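Local coordinates for DisA protein (Sorangium cellulosum, PDB 6CCA) that probably transfers methyl groups to carbon in polyketide intermediates of the disorazol assembly line, building a gem-dimethyl centre, at residues A89-R94 against R103-L108; D67-I72 against A110-A115; Q74-F79 against R164-L169. All coordinates share one frame; numbering follows the deposited sequence.

From the N terminus, helix 55-75 supplies residues 67-72 and, at its end and in the following turn, 74-79. The chain then passes through strand 85-87 into helix 88-95 and, a short turn later, helix 102-114. Contact 1 closes this smallest loop by bringing the two helices together. It is nested within the loop of contact 2, where helix 102-114 returns to helix 55-75, and also within the much longer loop of contact 3, closed by helix 165-169. Contacts 2 and 3 cross, their segments alternating along the chain. Contacts 1 and 2 hold together three helices that resemble a winged helix; contact 3 joins the end of helix 55-75 to helix 165-169.

Contact 1 of 3, residues A89-R94 against R103-L108; sequences ATLRER and RLYDSL
The hydroxyl of Tyr-105 reaches the backbone of helix 88-95, where OH is hydrogen-bonded to the carbonyl oxygen of Ala-88 and walled in by Leu-91, whose CB and CD2 both lie 3.4 Å from Tyr-105 OH. The two helices follow one another through a short turn and have the layout of a helix-turn-helix; with strands 85-87, 118-121 and 124-127 around them, the topology is consistent with a winged helix. Tyr-105 spans the two helices. Its ring leaves helix 102-114 with CG opposite the main-chain nitrogen (chi1 171°), a setting that points the ring toward helix 88-95. Arg-92 covers one face of the ring: CB stands 4.0 Å from the ring centroid, 27° off the normal, a CH-pi contact. The aliphatic chain then runs on over the rim, so that Arg-92 CD comes within 3.7 Å of Tyr-105 CD2. The charged end continues past the ring, where NH1 makes a weak hydrogen bond to the carbonyl of Ala-98 in the turn. As a worked case of a buried phenol, the ring lies against the aliphatic part of Arg-92 and Phe-73 of helix 55-75; Arg-92 N, although 3.4 Å from Tyr-105 OH, makes a poor angle for bonding.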
ATOM      1  N   ALA A  89     -18.727   0.132  24.216  1.00 41.02           N
ATOM      2  CA  ALA A  89     -19.865   0.727  23.537  1.00 43.28           C
ATOM      3  C   ALA A  89     -20.183   2.104  24.110  1.00 43.99           C
ATOM      4  O   ALA A  89     -20.437   3.051  23.339  1.00 40.28           O
ATOM      5  CB  ALA A  89     -21.073  -0.193  23.597  1.00 48.63           C
ATOM      6  N   THR A  90     -20.119   2.230  25.433  1.00 39.19           N
ATOM      7  CA  THR A  90     -20.397   3.497  26.081  1.00 43.15           C
ATOM      8  C   THR A  90     -19.346   4.549  25.782  1.00 43.78           C
ATOM      9  O   THR A  90     -19.654   5.703  25.451  1.00 41.45           O
ATOM     10  CB  THR A  90     -20.412   3.332  27.601  1.00 46.27           C
ATOM     11  OG1 THR A  90     -21.411   2.375  27.944  1.00 51.72           O
ATOM     12  CG2 THR A  90     -20.730   4.647  28.269  1.00 47.84           C
ATOM     13  N   LEU A  91     -18.099   4.139  25.906  1.00 41.84           N
ATOM     14  CA  LEU A  91     -16.982   4.998  25.578  1.00 37.83           C
ATOM     15  C   LEU A  91     -17.035   5.523  24.151  1.00 31.69           C
ATOM     16  O   LEU A  91     -16.862   6.667  23.951  1.00 39.69           O
ATOM     17  CB  LEU A  91     -15.690   4.260  25.814  1.00 37.56           C
ATOM     18  CG  LEU A  91     -14.380   5.008  25.659  1.00 34.54           C
ATOM     19  CD1 LEU A  91     -14.282   6.133  26.648  1.00 36.79           C
ATOM     20  CD2 LEU A  91     -13.201   4.086  25.751  1.00 32.08           C
ATOM     21  N   ARG A  92     -17.286   4.678  23.176  1.00 33.72           N
ATOM     22  CA  ARG A  92     -17.329   5.116  21.789  1.00 36.58           C
ATOM     23  C   ARG A  92     -18.248   6.275  21.654  1.00 39.61           C
ATOM     24  O   ARG A  92     -17.954   7.235  21.041  1.00 39.50           O
ATOM     25  CB  ARG A  92     -17.799   3.993  20.900  1.00 39.93           C
ATOM     26  CG  ARG A  92     -18.214   4.365  19.496  1.00 43.44           C
ATOM     27  CD  ARG A  92     -18.033   3.156  18.623  1.00 46.92           C
ATOM     28  NE  ARG A  92     -18.988   2.840  17.563  1.00 60.32           N
ATOM     29  CZ  ARG A  92     -19.043   3.401  16.344  1.00 65.52           C
ATOM     30  NH1 ARG A  92     -18.275   4.418  16.021  1.00 67.77           N
ATOM     31  NH2 ARG A  92     -19.905   2.963  15.442  1.00 60.81           N
ATOM     32  N   GLU A  93     -19.401   6.146  22.257  1.00 41.14           N
ATOM     33  CA  GLU A  93     -20.443   7.195  22.216  1.00 44.98           C
ATOM     34  C   GLU A  93     -20.001   8.388  22.980  1.00 38.31           C
ATOM     35  O   GLU A  93     -20.131   9.510  22.532  1.00 40.68           O
ATOM     36  CB  GLU A  93     -21.797   6.692  22.792  1.00 45.99           C
ATOM     37  CG  GLU A  93     -22.293   5.351  22.214  1.00 53.29           C
ATOM     38  CD  GLU A  93     -22.097   5.194  20.700  1.00 61.15           C
ATOM     39  OE1 GLU A  93     -22.135   6.221  19.988  1.00 68.35           O
ATOM     40  OE2 GLU A  93     -21.928   4.048  20.207  1.00 62.77           O
ATOM     41  N   ARG A  94     -19.467   8.155  24.153  1.00 40.81           N
ATOM     42  CA  ARG A  94     -18.998   9.252  24.936  1.00 39.74           C
ATOM     43  C   ARG A  94     -17.859  10.055  24.288  1.00 45.05           C
ATOM     44  O   ARG A  94     -17.779  11.275  24.479  1.00 42.65           O
ATOM     45  CB  ARG A  94     -18.507   8.737  26.271  1.00 42.27           C
ATOM     46  CG  ARG A  94     -17.810   9.820  27.082  1.00 46.82           C
ATOM     47  CD  ARG A  94     -17.307   9.247  28.374  1.00 49.10           C
ATOM     48  NE  ARG A  94     -15.903   9.565  28.597  1.00 56.70           N
ATOM     49  CZ  ARG A  94     -15.033   8.749  29.183  1.00 57.59           C
ATOM     50  NH1 ARG A  94     -15.390   7.535  29.599  1.00 66.08           N
ATOM     51  NH2 ARG A  94     -13.793   9.137  29.347  1.00 56.95           N
ATOM     52  N   ARG A 103     -15.151   0.464  13.074  1.00 28.51           N
ATOM     53  CA  ARG A 103     -14.215  -0.644  12.948  1.00 29.00           C
ATOM     54  C   ARG A 103     -12.772  -0.081  13.264  1.00 25.12           C
ATOM     55  O   ARG A 103     -12.018  -0.745  13.944  1.00 26.34           O
ATOM     56  CB  ARG A 103     -14.240  -1.289  11.547  1.00 30.97           C
ATOM     57  CG  ARG A 103     -15.490  -2.103  11.242  1.00 30.52           C
ATOM     58  CD  ARG A 103     -15.538  -2.552   9.791  1.00 33.14           C
ATOM     59  NE  ARG A 103     -15.842  -1.419   8.925  1.00 36.56           N
ATOM     60  CZ  ARG A 103     -15.846  -1.452   7.595  1.00 37.12           C
ATOM     61  NH1 ARG A 103     -15.532  -2.563   6.936  1.00 39.41           N
ATOM     62  NH2 ARG A 103     -16.115  -0.347   6.938  1.00 31.91           N
ATOM     63  N   LEU A 104     -12.452   1.136  12.854  1.00 26.02           N
ATOM     64  CA  LEU A 104     -11.123   1.680  13.272  1.00 26.73           C
ATOM     65  C   LEU A 104     -11.018   1.679  14.841  1.00 27.75           C
ATOM     66  O   LEU A 104     -10.042   1.272  15.430  1.00 24.62           O
ATOM     67  CB  LEU A 104     -10.932   3.098  12.743  1.00 28.53           C
ATOM     68  CG  LEU A 104      -9.579   3.785  13.111  1.00 26.40           C
ATOM     69  CD1 LEU A 104      -8.387   2.930  12.798  1.00 24.42           C
ATOM     70  CD2 LEU A 104      -9.514   5.164  12.463  1.00 29.83           C
ATOM     71  N   TYR A 105     -12.085   2.155  15.480  1.00 26.49           N
ATOM     72  CA  TYR A 105     -12.139   2.214  16.940  1.00 25.55           C
ATOM     73  C   TYR A 105     -11.924   0.876  17.516  1.00 24.63           C
ATOM     74  O   TYR A 105     -11.077   0.730  18.396  1.00 21.41           O
ATOM     75  CB  TYR A 105     -13.491   2.827  17.379  1.00 28.60           C
ATOM     76  CG  TYR A 105     -13.786   2.747  18.883  1.00 28.60           C
ATOM     77  CD1 TYR A 105     -13.202   3.627  19.768  1.00 29.84           C
ATOM     78  CD2 TYR A 105     -14.694   1.797  19.387  1.00 29.78           C
ATOM     79  CE1 TYR A 105     -13.475   3.551  21.143  1.00 29.22           C
ATOM     80  CE2 TYR A 105     -14.989   1.738  20.743  1.00 28.09           C
ATOM     81  CZ  TYR A 105     -14.380   2.634  21.615  1.00 30.23           C
ATOM     82  OH  TYR A 105     -14.637   2.597  22.994  1.00 32.23           O
ATOM     83  N   ASP A 106     -12.634  -0.167  17.050  1.00 25.31           N
ATOM     84  CA  ASP A 106     -12.363  -1.507  17.561  1.00 26.61           C
ATOM     85  C   ASP A 106     -10.917  -1.916  17.349  1.00 26.02           C
ATOM     86  O   ASP A 106     -10.304  -2.568  18.217  1.00 21.51           O
ATOM     87  CB  ASP A 106     -13.241  -2.588  16.924  1.00 29.54           C
ATOM     88  CG  ASP A 106     -14.776  -2.351  17.166  1.00 36.72           C
ATOM     89  OD1 ASP A 106     -15.186  -1.664  18.143  1.00 30.33           O
ATOM     90  OD2 ASP A 106     -15.530  -2.829  16.295  1.00 39.01           O
ATOM     91  N   SER A 107     -10.378  -1.633  16.153  1.00 24.39           N
ATOM     92  CA  SER A 107      -8.967  -1.935  15.923  1.00 22.15           C
ATOM     93  C   SER A 107      -8.007  -1.183  16.899  1.00 16.93           C
ATOM     94  O   SER A 107      -7.031  -1.784  17.389  1.00 19.61           O
ATOM     95  CB  SER A 107      -8.587  -1.612  14.449  1.00 21.41           C
ATOM     96  OG  SER A 107      -7.255  -2.056  14.234  1.00 20.34           O
ATOM     97  N   LEU A 108      -8.313   0.050  17.195  1.00 19.13           N
ATOM     98  CA  LEU A 108      -7.449   0.867  18.102  1.00 19.80           C
ATOM     99  C   LEU A 108      -7.474   0.236  19.519  1.00 21.27           C
ATOM    100  O   LEU A 108      -6.439   0.142  20.168  1.00 19.24           O
ATOM    101  CB  LEU A 108      -7.884   2.318  18.162  1.00 20.60           C
ATOM    102  CG  LEU A 108      -7.803   3.091  16.830  1.00 23.37           C
ATOM    103  CD1 LEU A 108      -8.335   4.507  16.988  1.00 25.42           C
ATOM    104  CD2 LEU A 108      -6.385   3.029  16.202  1.00 21.91           C
TER

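Contact 2 of 3, residues D67-I72 against A110-A115; sequences DLLLCI and AILEGA
Leu-112 lays a methyl group on one face of the peptide unit joining Leu-69 to Leu-70, with Leu-112 CD2 almost directly above Leu-70 N at 3.8 Å. This peptide is the flat group of the contact; no aromatic ring or charged plane takes part, and the rest is branched aliphatic packing. The same methyl also touches Leu-69 at its branch point, CG, at 4.0 Å and Leu-70 at CB, at 4.1 Å. Leu-112 thus fits between two consecutive residues of helix 55-75 and presses on the backbone that links them.

Leu-69 answers from the other helix. Its CD2 enters the angle between Ile-111 and Leu-112, 3.7 Å from Ile-111 CB and 3.9 Å from Leu-112 CG. The side chains of Leu-69 and Ile-111 cross at about a right angle. The isoleucine turns CG2 opposite its backbone nitrogen and CG1 opposite its carbonyl carbon (chi1 -69°), and it is the CG2 branch that meets the leucine methyl, at 3.7 Å from Leu-69 CD2. The fit is one of shape, made by dispersion and the exclusion of water from four buried residues.

The short helical segments approach to 9.8 Å between axes and cross at -124°; Glu-66, Phe-73 and Leu-108 continue the interface. This joins helix 55-75 to helix 102-114, which would be the first and third helices of a winged helix. Asp-67 OD1 is hydrogen-bonded to Tyr-117 OH, just ahead of strand 118-121, while Phe-79 packs beside Leu-70 and Leu-112. Helix 152-163 covers another side of helix 55-75 through Leu-68 and Cys-71, and helix 342-346 lies against Ile-111.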
ATOM      1  N   ASP A  67       2.118   3.604  22.120  1.00 15.33           N
ATOM      2  CA  ASP A  67       2.190   4.634  23.128  1.00 17.03           C
ATOM      3  C   ASP A  67       1.485   5.938  22.740  1.00 16.63           C
ATOM      4  O   ASP A  67       0.741   6.526  23.498  1.00 16.55           O
ATOM      5  CB  ASP A  67       3.629   4.907  23.420  1.00 17.30           C
ATOM      6  CG  ASP A  67       4.353   3.670  24.062  1.00 23.57           C
ATOM      7  OD1 ASP A  67       3.711   2.632  24.372  1.00 24.47           O
ATOM      8  OD2 ASP A  67       5.569   3.707  24.091  1.00 27.36           O
ATOM      9  N   LEU A  68       1.665   6.326  21.479  1.00 17.02           N
ATOM     10  CA  LEU A  68       1.000   7.490  20.904  1.00 15.28           C
ATOM     11  C   LEU A  68      -0.497   7.308  20.960  1.00 16.49           C
ATOM     12  O   LEU A  68      -1.226   8.262  21.242  1.00 15.57           O
ATOM     13  CB  LEU A  68       1.486   7.639  19.418  1.00 15.95           C
ATOM     14  CG  LEU A  68       1.143   8.981  18.750  1.00 16.52           C
ATOM     15  CD1 LEU A  68       1.704  10.232  19.461  1.00 17.20           C
ATOM     16  CD2 LEU A  68       1.606   8.861  17.285  1.00 18.28           C
ATOM     17  N   LEU A  69      -0.964   6.103  20.598  1.00 14.91           N
ATOM     18  CA  LEU A  69      -2.361   5.809  20.647  1.00 17.84           C
ATOM     19  C   LEU A  69      -2.916   5.941  22.081  1.00 16.39           C
ATOM     20  O   LEU A  69      -3.978   6.514  22.278  1.00 17.27           O
ATOM     21  CB  LEU A  69      -2.628   4.415  20.077  1.00 17.45           C
ATOM     22  CG  LEU A  69      -4.071   3.984  20.118  1.00 17.28           C
ATOM     23  CD1 LEU A  69      -5.016   4.924  19.415  1.00 17.49           C
ATOM     24  CD2 LEU A  69      -4.212   2.569  19.524  1.00 17.94           C
ATOM     25  N   LEU A  70      -2.226   5.402  23.053  1.00 16.20           N
ATOM     26  CA  LEU A  70      -2.683   5.586  24.437  1.00 17.37           C
ATOM     27  C   LEU A  70      -2.820   7.094  24.757  1.00 17.49           C
ATOM     28  O   LEU A  70      -3.853   7.550  25.327  1.00 17.64           O
ATOM     29  CB  LEU A  70      -1.758   4.936  25.404  1.00 18.64           C
ATOM     30  CG  LEU A  70      -2.154   5.046  26.899  1.00 19.74           C
ATOM     31  CD1 LEU A  70      -3.572   4.591  27.211  1.00 23.04           C
ATOM     32  CD2 LEU A  70      -1.132   4.286  27.782  1.00 19.33           C
ATOM     33  N   CYS A  71      -1.808   7.860  24.350  1.00 17.40           N
ATOM     34  CA  CYS A  71      -1.815   9.316  24.506  1.00 17.67           C
ATOM     35  C   CYS A  71      -3.017   9.956  23.831  1.00 18.44           C
ATOM     36  O   CYS A  71      -3.657  10.832  24.447  1.00 19.19           O
ATOM     37  CB  CYS A  71      -0.499   9.929  24.066  1.00 20.11           C
ATOM     38  SG  CYS A  71      -0.280  11.619  24.706  1.00 24.35           S
ATOM     39  N   ILE A  72      -3.410   9.512  22.631  1.00 16.50           N
ATOM     40  CA  ILE A  72      -4.584  10.081  21.971  1.00 19.02           C
ATOM     41  C   ILE A  72      -5.866   9.882  22.817  1.00 19.37           C
ATOM     42  O   ILE A  72      -6.642  10.818  23.090  1.00 19.58           O
ATOM     43  CB  ILE A  72      -4.777   9.418  20.589  1.00 19.25           C
ATOM     44  CG1 ILE A  72      -3.675   9.927  19.649  1.00 17.47           C
ATOM     45  CG2 ILE A  72      -6.192   9.682  20.053  1.00 19.10           C
ATOM     46  CD1 ILE A  72      -3.473   9.112  18.394  1.00 16.47           C
ATOM     47  N   ALA A 110      -7.918  -2.983  20.201  1.00 20.52           N
ATOM     48  CA  ALA A 110      -7.084  -4.168  20.129  1.00 20.94           C
ATOM     49  C   ALA A 110      -5.601  -3.862  20.060  1.00 20.67           C
ATOM     50  O   ALA A 110      -4.788  -4.619  20.565  1.00 19.11           O
ATOM     51  CB  ALA A 110      -7.464  -5.044  18.914  1.00 26.37           C
ATOM     52  N   ILE A 111      -5.203  -2.755  19.399  1.00 18.93           N
ATOM     53  CA  ILE A 111      -3.799  -2.312  19.497  1.00 18.90           C
ATOM     54  C   ILE A 111      -3.385  -2.060  20.959  1.00 18.19           C
ATOM     55  O   ILE A 111      -2.327  -2.540  21.390  1.00 17.94           O
ATOM     56  CB  ILE A 111      -3.536  -1.006  18.703  1.00 19.11           C
ATOM     57  CG1 ILE A 111      -3.663  -1.339  17.214  1.00 20.17           C
ATOM     58  CG2 ILE A 111      -2.154  -0.506  19.052  1.00 19.65           C
ATOM     59  CD1 ILE A 111      -3.498  -0.192  16.233  1.00 19.00           C
ATOM     60  N   LEU A 112      -4.236  -1.339  21.688  1.00 18.27           N
ATOM     61  CA  LEU A 112      -3.933  -1.127  23.133  1.00 19.50           C
ATOM     62  C   LEU A 112      -3.889  -2.453  23.941  1.00 18.64           C
ATOM     63  O   LEU A 112      -3.022  -2.659  24.852  1.00 22.18           O
ATOM     64  CB  LEU A 112      -4.904  -0.137  23.724  1.00 21.09           C
ATOM     65  CG  LEU A 112      -4.820   1.300  23.181  1.00 20.36           C
ATOM     66  CD1 LEU A 112      -5.886   2.170  23.827  1.00 23.45           C
ATOM     67  CD2 LEU A 112      -3.407   1.796  23.339  1.00 21.49           C
ATOM     68  N   GLU A 113      -4.775  -3.335  23.609  1.00 20.87           N
ATOM     69  CA  GLU A 113      -4.800  -4.660  24.227  1.00 25.18           C
ATOM     70  C   GLU A 113      -3.516  -5.422  23.932  1.00 24.50           C
ATOM     71  O   GLU A 113      -2.878  -5.977  24.820  1.00 24.58           O
ATOM     72  CB  GLU A 113      -6.040  -5.416  23.761  1.00 27.82           C
ATOM     73  CG  GLU A 113      -6.164  -6.801  24.425  1.00 33.64           C
ATOM     74  CD  GLU A 113      -7.144  -7.713  23.714  1.00 41.64           C
ATOM     75  OE1 GLU A 113      -7.471  -7.539  22.507  1.00 43.90           O
ATOM     76  OE2 GLU A 113      -7.615  -8.612  24.392  1.00 41.52           O
ATOM     77  N   GLY A 114      -3.073  -5.426  22.672  1.00 26.10           N
ATOM     78  CA  GLY A 114      -1.867  -6.117  22.297  1.00 22.91           C
ATOM     79  C   GLY A 114      -0.615  -5.518  22.869  1.00 27.12           C
ATOM     80  O   GLY A 114       0.380  -6.227  23.110  1.00 27.11           O
ATOM     81  N   ALA A 115      -0.666  -4.218  23.184  1.00 25.56           N
ATOM     82  CA  ALA A 115       0.429  -3.555  23.821  1.00 25.44           C
ATOM     83  C   ALA A 115       0.468  -3.773  25.364  1.00 23.74           C
ATOM     84  O   ALA A 115       1.372  -3.253  25.997  1.00 25.62           O
ATOM     85  CB  ALA A 115       0.340  -2.043  23.533  1.00 23.61           C
TER

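Contact 3 of 3, residues Q74-F79 against R164-L169; sequences QDMGAF and RYPELL
Met-76 and Pro-166 cross obliquely, the flexible thioether lying over the CA-CB-CG side of the rigid pyrrolidine ring. Met-76 CG is 3.7 Å from Pro-166 CB and 3.8 Å from Pro-166 CG. Further along, Met-76 SD is 3.9 Å from Pro-166 CA. The first torsion places the methionine CG opposite its own carbonyl carbon (chi1 -67°); the chain then extends before bending at the sulfur (chi3 87°), which keeps the terminal methyl close to the proline, with Met-76 CE 4.1 Å from Pro-166 CA. Leu-169, one turn on, offers a branch from the same side of its helix, its CD2 4.2 Å from Met-76 SD. Leu-95 of helix 88-95 also packs against the methionine.

Side-chain bonds brace each segment locally. Gln-74 NE2 donates to Phe-79 O at 3.1 Å, nearly straight at 167°, and to the carbonyl of Thr-132, while Gln-74 OE1 receives the backbone N-H of Lys-134; the amide is thereby fixed in its rotation. Arg-164 grips Glu-167 side-on in a salt bridge, NE and NH2 each taking one carboxylate oxygen; both oxygens lie in the guanidinium plane, but are met from above the carboxylate plane.

The contact therefore joins a helix end to a helix start: a Schellman motif, with Gly-77 at positive phi, closes helix 55-75, and Pro-166 sits in the first turn of helix 165-169, two residues after the N-cap residue Arg-164.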
ATOM      1  N   GLN A  74      -5.963   9.454  26.095  1.00 21.54           N
ATOM      2  CA  GLN A  74      -5.809  10.265  27.291  1.00 23.12           C
ATOM      3  C   GLN A  74      -6.128  11.703  27.011  1.00 28.73           C
ATOM      4  O   GLN A  74      -6.855  12.358  27.812  1.00 27.47           O
ATOM      5  CB  GLN A  74      -4.425  10.166  27.878  1.00 21.31           C
ATOM      6  CG  GLN A  74      -4.129   8.767  28.347  1.00 23.66           C
ATOM      7  CD  GLN A  74      -2.805   8.587  28.962  1.00 24.61           C
ATOM      8  OE1 GLN A  74      -1.848   9.356  28.727  1.00 26.46           O
ATOM      9  NE2 GLN A  74      -2.699   7.538  29.781  1.00 28.61           N
ATOM     10  N   ASP A  75      -5.635  12.207  25.864  1.00 24.81           N
ATOM     11  CA  ASP A  75      -6.047  13.543  25.397  1.00 26.78           C
ATOM     12  C   ASP A  75      -7.545  13.676  25.245  1.00 28.36           C
ATOM     13  O   ASP A  75      -8.035  14.747  25.379  1.00 30.90           O
ATOM     14  CB  ASP A  75      -5.450  13.876  24.041  1.00 26.75           C
ATOM     15  CG  ASP A  75      -3.930  14.050  24.096  1.00 24.93           C
ATOM     16  OD1 ASP A  75      -3.346  14.261  25.179  1.00 25.75           O
ATOM     17  OD2 ASP A  75      -3.294  14.008  23.034  1.00 25.89           O
ATOM     18  N   MET A  76      -8.259  12.623  24.878  1.00 26.57           N
ATOM     19  CA  MET A  76      -9.708  12.672  24.834  1.00 28.22           C
ATOM     20  C   MET A  76     -10.408  12.368  26.190  1.00 30.20           C
ATOM     21  O   MET A  76     -11.634  12.268  26.215  1.00 34.07           O
ATOM     22  CB  MET A  76     -10.207  11.748  23.752  1.00 28.42           C
ATOM     23  CG  MET A  76      -9.838  12.187  22.343  1.00 28.10           C
ATOM     24  SD  MET A  76     -10.088  10.931  21.105  1.00 30.70           S
ATOM     25  CE  MET A  76     -11.779  11.226  20.705  1.00 32.00           C
ATOM     26  N   GLY A  77      -9.648  12.194  27.269  1.00 30.92           N
ATOM     27  CA  GLY A  77     -10.195  11.914  28.603  1.00 37.27           C
ATOM     28  C   GLY A  77     -10.530  10.455  28.846  1.00 40.09           C
ATOM     29  O   GLY A  77     -11.469  10.138  29.594  1.00 35.80           O
ATOM     30  N   ALA A  78      -9.807   9.556  28.185  1.00 34.61           N
ATOM     31  CA  ALA A  78      -9.953   8.129  28.422  1.00 30.55           C
ATOM     32  C   ALA A  78      -8.636   7.466  28.738  1.00 30.46           C
ATOM     33  O   ALA A  78      -7.511   7.884  28.321  1.00 26.01           O
ATOM     34  CB  ALA A  78     -10.651   7.450  27.240  1.00 32.72           C
ATOM     35  N   PHE A  79      -8.749   6.430  29.547  1.00 26.81           N
ATOM     36  CA  PHE A  79      -7.652   5.645  29.937  1.00 24.64           C
ATOM     37  C   PHE A  79      -6.528   6.435  30.578  1.00 27.88           C
ATOM     38  O   PHE A  79      -5.373   6.103  30.378  1.00 22.71           O
ATOM     39  CB  PHE A  79      -7.093   4.871  28.704  1.00 25.43           C
ATOM     40  CG  PHE A  79      -8.108   4.134  27.936  1.00 25.66           C
ATOM     41  CD1 PHE A  79      -9.171   3.498  28.565  1.00 27.34           C
ATOM     42  CD2 PHE A  79      -7.975   3.986  26.552  1.00 23.80           C
ATOM     43  CE1 PHE A  79     -10.105   2.780  27.857  1.00 27.82           C
ATOM     44  CE2 PHE A  79      -8.905   3.277  25.839  1.00 25.00           C
ATOM     45  CZ  PHE A  79      -9.998   2.675  26.473  1.00 27.85           C
ATOM     46  N   ARG A 164      -4.069  16.265  15.635  1.00 17.23           N
ATOM     47  CA  ARG A 164      -5.438  16.524  15.323  1.00 19.05           C
ATOM     48  C   ARG A 164      -6.316  15.362  15.540  1.00 19.97           C
ATOM     49  O   ARG A 164      -7.486  15.326  15.033  1.00 21.30           O
ATOM     50  CB  ARG A 164      -5.534  16.913  13.827  1.00 21.27           C
ATOM     51  CG  ARG A 164      -4.612  18.043  13.459  1.00 24.24           C
ATOM     52  CD  ARG A 164      -5.097  19.339  14.005  1.00 29.68           C
ATOM     53  NE  ARG A 164      -6.461  19.686  13.579  1.00 33.53           N
ATOM     54  CZ  ARG A 164      -6.781  20.211  12.390  1.00 33.45           C
ATOM     55  NH1 ARG A 164      -5.883  20.410  11.446  1.00 33.23           N
ATOM     56  NH2 ARG A 164      -8.035  20.554  12.159  1.00 37.47           N
ATOM     57  N   TYR A 165      -5.798  14.329  16.220  1.00 19.08           N
ATOM     58  CA  TYR A 165      -6.515  13.013  16.232  1.00 16.93           C
ATOM     59  C   TYR A 165      -7.942  13.059  16.819  1.00 19.24           C
ATOM     60  O   TYR A 165      -8.857  12.471  16.261  1.00 20.07           O
ATOM     61  CB  TYR A 165      -5.677  11.876  16.906  1.00 17.20           C
ATOM     62  CG  TYR A 165      -5.732  10.576  16.080  1.00 16.96           C
ATOM     63  CD1 TYR A 165      -6.759   9.635  16.278  1.00 18.30           C
ATOM     64  CD2 TYR A 165      -4.773  10.319  15.084  1.00 19.49           C
ATOM     65  CE1 TYR A 165      -6.809   8.502  15.519  1.00 21.43           C
ATOM     66  CE2 TYR A 165      -4.809   9.156  14.299  1.00 19.65           C
ATOM     67  CZ  TYR A 165      -5.817   8.247  14.531  1.00 22.36           C
ATOM     68  OH  TYR A 165      -5.889   7.107  13.753  1.00 23.53           O
ATOM     69  N   PRO A 166      -8.123  13.736  17.929  1.00 21.90           N
ATOM     70  CA  PRO A 166      -9.499  13.811  18.490  1.00 25.96           C
ATOM     71  C   PRO A 166     -10.495  14.374  17.461  1.00 28.11           C
ATOM     72  O   PRO A 166     -11.529  13.754  17.242  1.00 33.29           O
ATOM     73  CB  PRO A 166      -9.321  14.693  19.710  1.00 24.25           C
ATOM     74  CG  PRO A 166      -7.846  14.521  20.089  1.00 25.92           C
ATOM     75  CD  PRO A 166      -7.129  14.386  18.777  1.00 21.78           C
ATOM     76  N   GLU A 167     -10.159  15.459  16.766  1.00 28.58           N
ATOM     77  CA  GLU A 167     -10.952  15.894  15.600  1.00 27.39           C
ATOM     78  C   GLU A 167     -11.144  14.890  14.476  1.00 30.66           C
ATOM     79  O   GLU A 167     -12.228  14.759  13.952  1.00 35.41           O
ATOM     80  CB  GLU A 167     -10.382  17.163  15.033  1.00 29.76           C
ATOM     81  CG  GLU A 167     -10.439  18.337  16.012  1.00 32.96           C
ATOM     82  CD  GLU A 167      -9.476  19.402  15.584  1.00 38.80           C
ATOM     83  OE1 GLU A 167      -9.915  20.256  14.776  1.00 43.05           O
ATOM     84  OE2 GLU A 167      -8.267  19.350  15.956  1.00 37.57           O
ATOM     85  N   LEU A 168     -10.093  14.182  14.104  1.00 26.36           N
ATOM     86  CA  LEU A 168     -10.148  13.197  13.063  1.00 29.65           C
ATOM     87  C   LEU A 168     -11.167  12.119  13.417  1.00 33.19           C
ATOM     88  O   LEU A 168     -12.017  11.742  12.619  1.00 28.91           O
ATOM     89  CB  LEU A 168      -8.753  12.580  12.846  1.00 27.33           C
ATOM     90  CG  LEU A 168      -7.785  13.497  12.080  1.00 26.95           C
ATOM     91  CD1 LEU A 168      -6.382  13.001  12.152  1.00 25.66           C
ATOM     92  CD2 LEU A 168      -8.151  13.613  10.603  1.00 29.96           C
ATOM     93  N   LEU A 169     -11.053  11.614  14.631  1.00 30.92           N
ATOM     94  CA  LEU A 169     -11.775  10.442  15.030  1.00 34.29           C
ATOM     95  C   LEU A 169     -13.258  10.759  15.215  1.00 36.88           C
ATOM     96  O   LEU A 169     -14.107   9.891  14.939  1.00 38.51           O
ATOM     97  CB  LEU A 169     -11.168   9.927  16.328  1.00 32.17           C
ATOM     98  CG  LEU A 169     -11.216   8.481  16.691  1.00 34.36           C
ATOM     99  CD1 LEU A 169     -10.905   7.556  15.524  1.00 35.13           C
ATOM    100  CD2 LEU A 169     -10.286   8.282  17.895  1.00 35.64           C
TER